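Local structure of N-acylhomoserine lactone dependent regulatory protein (Burkholderia cenocepacia, 5L10) at residues W118-L132 and C153-M165. The protein probably regulates transcription as an N-acylhomoserine-lactone-dependent, DNA-binding LuxR-family factor, of which this chain contains the autoinducer-binding domain. Residues are numbered along the deposited sequence; the frame is centred on the assembly and turned at random.
Sequences WSHGGYDRAGNLGVL and CASLSHAAHAYLM
G130 O accepts the backbone N-H of G122 at 2.7 Å across the hairpin, and from the helix H161 brings its CE1 to 3.1 Å from the same G130 O. With CG beside its own backbone N (chi1 -60°), H161 sends its ring against the two strands at a pair of glycines. G122 CA sits over one face of the imidazole, 3.9 Å from the ring centroid, a CH-pi contact made directly with the backbone. Y43 OH on the adjoining strand hydrogen-bonds H161 ND1, which helps fix the ring's rotation. H120 reaches H161 rim to rim, with planes at 40° and neither ring over the face of the other.

Toward the hairpin turn, selenomethionine M165, its CG anti to the backbone N, lays SE against the backbone of G130 and CB of D124, and the bend at chi3 turns CE toward the backbone O of G122. M165 N bonds back to A160 O, five residues earlier, which marks the wider pi-type turn in the helix; L164 N shares the same acceptor.

At the opposite end W118 lies against C153. C153 CB stands over the six-membered ring, 3.6 Å from its centroid, while C153 SG is 4.2 Å from the centroid of the five-membered ring, a sulfur-aromatic contact over the face. S157 CB meets the indole at its edge, 3.7 Å from W118 CH2. L132 fills in alongside, its CD2 4.1 Å from A160 CB and also against the backbone of L156 and S157.

Helix 143-169 thus packs on one face of the antiparallel sheet, its segment 153-165 crossing strand 118-123 at -40°. Helix 3-16 covers the helix's outer side, helix 80-87 packs against S119, L129 and V131 on the sheet's other face, completing an alpha-beta-alpha sandwich, and H158 of the second subunit meets the H120 ring.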
loop_
_atom_site.group_PDB
_atom_site.type_symbol
_atom_site.label_atom_id
_atom_site.label_comp_id
_atom_site.label_asym_id
_atom_site.label_seq_id
_atom_site.Cartn_x
_atom_site.Cartn_y
_atom_site.Cartn_z
ATOM N N TRP A 118 -7.961 -10.780 7.939
ATOM C CA TRP A 118 -6.812 -9.892 7.808
ATOM C C TRP A 118 -7.325 -8.653 7.085
ATOM O O TRP A 118 -7.793 -8.751 5.946
ATOM C CB TRP A 118 -5.687 -10.578 7.029
ATOM C CG TRP A 118 -4.421 -9.793 6.869
ATOM C CD1 TRP A 118 -3.288 -9.913 7.616
ATOM C CD2 TRP A 118 -4.148 -8.790 5.883
ATOM N NE1 TRP A 118 -2.328 -9.038 7.167
ATOM C CE2 TRP A 118 -2.831 -8.337 6.102
ATOM C CE3 TRP A 118 -4.888 -8.227 4.838
ATOM C CZ2 TRP A 118 -2.236 -7.344 5.315
ATOM C CZ3 TRP A 118 -4.298 -7.241 4.055
ATOM C CH2 TRP A 118 -2.983 -6.811 4.299
ATOM N N SER A 119 -7.279 -7.499 7.748
ATOM C CA SER A 119 -7.836 -6.277 7.183
ATOM C C SER A 119 -6.801 -5.161 7.184
ATOM O O SER A 119 -6.085 -4.968 8.171
ATOM C CB SER A 119 -9.077 -5.826 7.958
ATOM O OG SER A 119 -10.160 -6.716 7.760
ATOM N N HIS A 120 -6.734 -4.418 6.078
ATOM C CA HIS A 120 -5.844 -3.268 5.980
ATOM C C HIS A 120 -6.544 -2.106 5.286
ATOM O O HIS A 120 -7.193 -2.288 4.251
ATOM C CB HIS A 120 -4.558 -3.604 5.222
ATOM C CG HIS A 120 -3.640 -2.433 5.077
ATOM N ND1 HIS A 120 -2.717 -2.088 6.040
ATOM C CD2 HIS A 120 -3.534 -1.501 4.103
ATOM C CE1 HIS A 120 -2.068 -1.005 5.654
ATOM N NE2 HIS A 120 -2.541 -0.633 4.480
ATOM N N GLY A 121 -6.382 -0.909 5.844
ATOM C CA GLY A 121 -7.034 0.287 5.339
ATOM C C GLY A 121 -6.071 1.230 4.641
ATOM O O GLY A 121 -4.905 1.340 5.028
ATOM N N GLY A 122 -6.569 1.918 3.620
ATOM C CA GLY A 122 -5.757 2.852 2.858
ATOM C C GLY A 122 -6.547 4.088 2.480
ATOM O O GLY A 122 -7.766 4.045 2.295
ATOM N N TYR A 123 -5.830 5.204 2.358
ATOM C CA TYR A 123 -6.428 6.494 2.038
ATOM C C TYR A 123 -5.978 6.964 0.661
ATOM O O TYR A 123 -4.875 6.648 0.209
ATOM C CB TYR A 123 -6.069 7.558 3.089
ATOM C CG TYR A 123 -6.703 7.296 4.429
ATOM C CD1 TYR A 123 -7.952 7.819 4.742
ATOM C CD2 TYR A 123 -6.061 6.513 5.381
ATOM C CE1 TYR A 123 -8.546 7.572 5.969
ATOM C CE2 TYR A 123 -6.643 6.261 6.610
ATOM C CZ TYR A 123 -7.888 6.792 6.899
ATOM O OH TYR A 123 -8.467 6.544 8.124
ATOM N N ASP A 124 -6.841 7.725 -0.000
ATOM C CA ASP A 124 -6.556 8.292 -1.308
ATOM C C ASP A 124 -6.468 9.814 -1.205
ATOM O O ASP A 124 -6.688 10.404 -0.141
ATOM C CB ASP A 124 -7.612 7.853 -2.329
ATOM C CG ASP A 124 -8.995 8.412 -2.031
ATOM O OD1 ASP A 124 -9.203 8.975 -0.935
ATOM O OD2 ASP A 124 -9.886 8.275 -2.898
ATOM N N ARG A 125 -6.150 10.446 -2.341
ATOM C CA ARG A 125 -5.954 11.892 -2.373
ATOM C C ARG A 125 -7.164 12.647 -1.832
ATOM O O ARG A 125 -7.005 13.689 -1.188
ATOM C CB ARG A 125 -5.639 12.339 -3.801
ATOM C CG ARG A 125 -5.429 13.838 -3.969
ATOM C CD ARG A 125 -4.881 14.157 -5.352
ATOM N NE ARG A 125 -4.505 15.563 -5.500
ATOM C CZ ARG A 125 -3.395 16.104 -4.999
ATOM N NH1 ARG A 125 -2.547 15.367 -4.293
ATOM N NH2 ARG A 125 -3.138 17.390 -5.197
ATOM N N ALA A 126 -8.371 12.134 -2.067
ATOM C CA ALA A 126 -9.582 12.833 -1.656
ATOM C C ALA A 126 -9.949 12.598 -0.196
ATOM O O ALA A 126 -10.880 13.242 0.300
ATOM C CB ALA A 126 -10.754 12.416 -2.547
ATOM N N GLY A 127 -9.257 11.699 0.499
ATOM C CA GLY A 127 -9.561 11.397 1.880
ATOM C C GLY A 127 -10.435 10.181 2.094
ATOM O O GLY A 127 -10.767 9.874 3.246
ATOM N N ASN A 128 -10.817 9.480 1.031
ATOM C CA ASN A 128 -11.633 8.287 1.185
ATOM C C ASN A 128 -10.826 7.168 1.834
ATOM O O ASN A 128 -9.598 7.117 1.739
ATOM C CB ASN A 128 -12.169 7.827 -0.169
ATOM C CG ASN A 128 -13.015 8.878 -0.847
ATOM O OD1 ASN A 128 -13.775 9.595 -0.194
ATOM N ND2 ASN A 128 -12.883 8.986 -2.162
ATOM N N LEU A 129 -11.535 6.267 2.504
ATOM C CA LEU A 129 -10.933 5.108 3.149
ATOM C C LEU A 129 -11.330 3.856 2.382
ATOM O O LEU A 129 -12.524 3.610 2.167
ATOM C CB LEU A 129 -11.368 5.003 4.611
ATOM C CG LEU A 129 -10.867 3.766 5.361
ATOM C CD1 LEU A 129 -9.337 3.704 5.369
ATOM C CD2 LEU A 129 -11.403 3.705 6.776
ATOM N N GLY A 130 -10.334 3.083 1.962
ATOM C CA GLY A 130 -10.552 1.797 1.332
ATOM C C GLY A 130 -9.961 0.696 2.199
ATOM O O GLY A 130 -8.820 0.799 2.656
ATOM N N VAL A 131 -10.760 -0.340 2.432
ATOM C CA VAL A 131 -10.402 -1.415 3.348
ATOM C C VAL A 131 -10.434 -2.726 2.579
ATOM O O VAL A 131 -11.490 -3.128 2.073
ATOM C CB VAL A 131 -11.351 -1.468 4.552
ATOM C CG1 VAL A 131 -11.045 -2.684 5.410
ATOM C CG2 VAL A 131 -11.231 -0.190 5.362
ATOM N N LEU A 132 -9.283 -3.392 2.498
ATOM C CA LEU A 132 -9.205 -4.749 1.976
ATOM C C LEU A 132 -9.267 -5.721 3.141
ATOM O O LEU A 132 -8.517 -5.581 4.113
ATOM C CB LEU A 132 -7.919 -4.974 1.179
ATOM C CG LEU A 132 -7.709 -6.421 0.711
ATOM C CD1 LEU A 132 -8.698 -6.801 -0.392
ATOM C CD2 LEU A 132 -6.274 -6.651 0.259
ATOM N N CYS A 153 0.463 -10.533 1.711
ATOM C CA CYS A 153 -0.739 -9.761 2.006
ATOM C C CYS A 153 -0.507 -8.274 1.785
ATOM O O CYS A 153 -1.397 -7.566 1.298
ATOM C CB CYS A 153 -1.197 -10.027 3.436
ATOM S SG CYS A 153 -1.998 -11.615 3.641
ATOM N N ALA A 154 0.680 -7.783 2.152
ATOM C CA ALA A 154 1.049 -6.402 1.860
ATOM C C ALA A 154 0.964 -6.125 0.367
ATOM O O ALA A 154 0.428 -5.097 -0.062
ATOM C CB ALA A 154 2.461 -6.128 2.373
ATOM N N SER A 155 1.497 -7.042 -0.439
ATOM C CA SER A 155 1.412 -6.915 -1.888
ATOM C C SER A 155 -0.038 -6.763 -2.340
ATOM O O SER A 155 -0.380 -5.819 -3.060
ATOM C CB SER A 155 2.074 -8.128 -2.539
ATOM O OG SER A 155 2.059 -8.027 -3.945
ATOM N N LEU A 156 -0.911 -7.679 -1.906
ATOM C CA LEU A 156 -2.322 -7.609 -2.285
ATOM C C LEU A 156 -2.971 -6.326 -1.792
ATOM O O LEU A 156 -3.848 -5.763 -2.461
ATOM C CB LEU A 156 -3.080 -8.812 -1.727
ATOM C CG LEU A 156 -2.984 -10.111 -2.513
ATOM C CD1 LEU A 156 -3.881 -11.168 -1.884
ATOM C CD2 LEU A 156 -3.380 -9.840 -3.949
ATOM N N SER A 157 -2.570 -5.862 -0.609
ATOM C CA SER A 157 -3.154 -4.656 -0.040
ATOM C C SER A 157 -2.802 -3.431 -0.874
ATOM O O SER A 157 -3.660 -2.588 -1.156
ATOM C CB SER A 157 -2.679 -4.489 1.398
ATOM O OG SER A 157 -3.193 -3.299 1.945
ATOM N N HIS A 158 -1.532 -3.312 -1.269
ATOM C CA HIS A 158 -1.142 -2.247 -2.185
ATOM C C HIS A 158 -1.903 -2.354 -3.498
ATOM O O HIS A 158 -2.322 -1.341 -4.067
ATOM C CB HIS A 158 0.368 -2.295 -2.432
ATOM C CG HIS A 158 0.821 -1.482 -3.608
ATOM N ND1 HIS A 158 0.693 -1.917 -4.910
ATOM C CD2 HIS A 158 1.415 -0.267 -3.677
ATOM C CE1 HIS A 158 1.179 -1.003 -5.731
ATOM N NE2 HIS A 158 1.625 0.009 -5.007
ATOM N N ALA A 159 -2.097 -3.579 -3.988
ATOM C CA ALA A 159 -2.778 -3.771 -5.264
ATOM C C ALA A 159 -4.232 -3.329 -5.189
ATOM O O ALA A 159 -4.751 -2.721 -6.131
ATOM C CB ALA A 159 -2.686 -5.235 -5.692
ATOM N N ALA A 160 -4.909 -3.635 -4.081
ATOM C CA ALA A 160 -6.306 -3.239 -3.944
ATOM C C ALA A 160 -6.438 -1.725 -3.894
ATOM O O ALA A 160 -7.323 -1.146 -4.536
ATOM C CB ALA A 160 -6.913 -3.876 -2.695
ATOM N N HIS A 161 -5.552 -1.066 -3.151
ATOM C CA HIS A 161 -5.642 0.377 -3.002
ATOM C C HIS A 161 -5.219 1.102 -4.272
ATOM O O HIS A 161 -5.710 2.203 -4.547
ATOM C CB HIS A 161 -4.796 0.818 -1.811
ATOM C CG HIS A 161 -5.228 0.206 -0.515
ATOM N ND1 HIS A 161 -6.550 -0.053 -0.221
ATOM C CD2 HIS A 161 -4.515 -0.213 0.557
ATOM C CE1 HIS A 161 -6.632 -0.596 0.981
ATOM N NE2 HIS A 161 -5.412 -0.705 1.474
ATOM N N ALA A 162 -4.330 0.502 -5.062
ATOM C CA ALA A 162 -3.813 1.165 -6.252
ATOM C C ALA A 162 -4.608 0.841 -7.509
ATOM O O ALA A 162 -4.683 1.679 -8.415
ATOM C CB ALA A 162 -2.345 0.792 -6.472
ATOM N N TYR A 163 -5.210 -0.347 -7.588
ATOM C CA TYR A 163 -5.879 -0.779 -8.806
ATOM C C TYR A 163 -7.387 -0.934 -8.672
ATOM O O TYR A 163 -8.084 -0.854 -9.687
ATOM C CB TYR A 163 -5.291 -2.110 -9.295
ATOM C CG TYR A 163 -3.839 -2.022 -9.702
ATOM C CD1 TYR A 163 -3.483 -1.719 -11.010
ATOM C CD2 TYR A 163 -2.825 -2.244 -8.781
ATOM C CE1 TYR A 163 -2.156 -1.640 -11.390
ATOM C CE2 TYR A 163 -1.495 -2.166 -9.151
ATOM C CZ TYR A 163 -1.166 -1.865 -10.455
ATOM O OH TYR A 163 0.155 -1.786 -10.826
ATOM N N LEU A 164 -7.908 -1.159 -7.467
ATOM C CA LEU A 164 -9.341 -1.351 -7.271
ATOM C C LEU A 164 -10.027 -0.107 -6.717
ATOM O O LEU A 164 -11.008 0.367 -7.297
ATOM C CB LEU A 164 -9.592 -2.547 -6.343
ATOM C CG LEU A 164 -11.060 -2.904 -6.125
ATOM C CD1 LEU A 164 -11.711 -3.206 -7.455
ATOM C CD2 LEU A 164 -11.188 -4.087 -5.192
HETATM N N MSE A 165 -9.535 0.428 -5.605
HETATM C CA MSE A 165 -10.132 1.609 -4.990
HETATM C C MSE A 165 -10.335 2.800 -5.954
HETATM O O MSE A 165 -11.441 3.342 -6.020
HETATM C CB MSE A 165 -9.296 2.049 -3.780
HETATM C CG MSE A 165 -9.535 3.489 -3.367
HETATM SE SE MSE A 165 -8.954 3.933 -1.558
HETATM C CE MSE A 165 -7.090 3.410 -1.668
#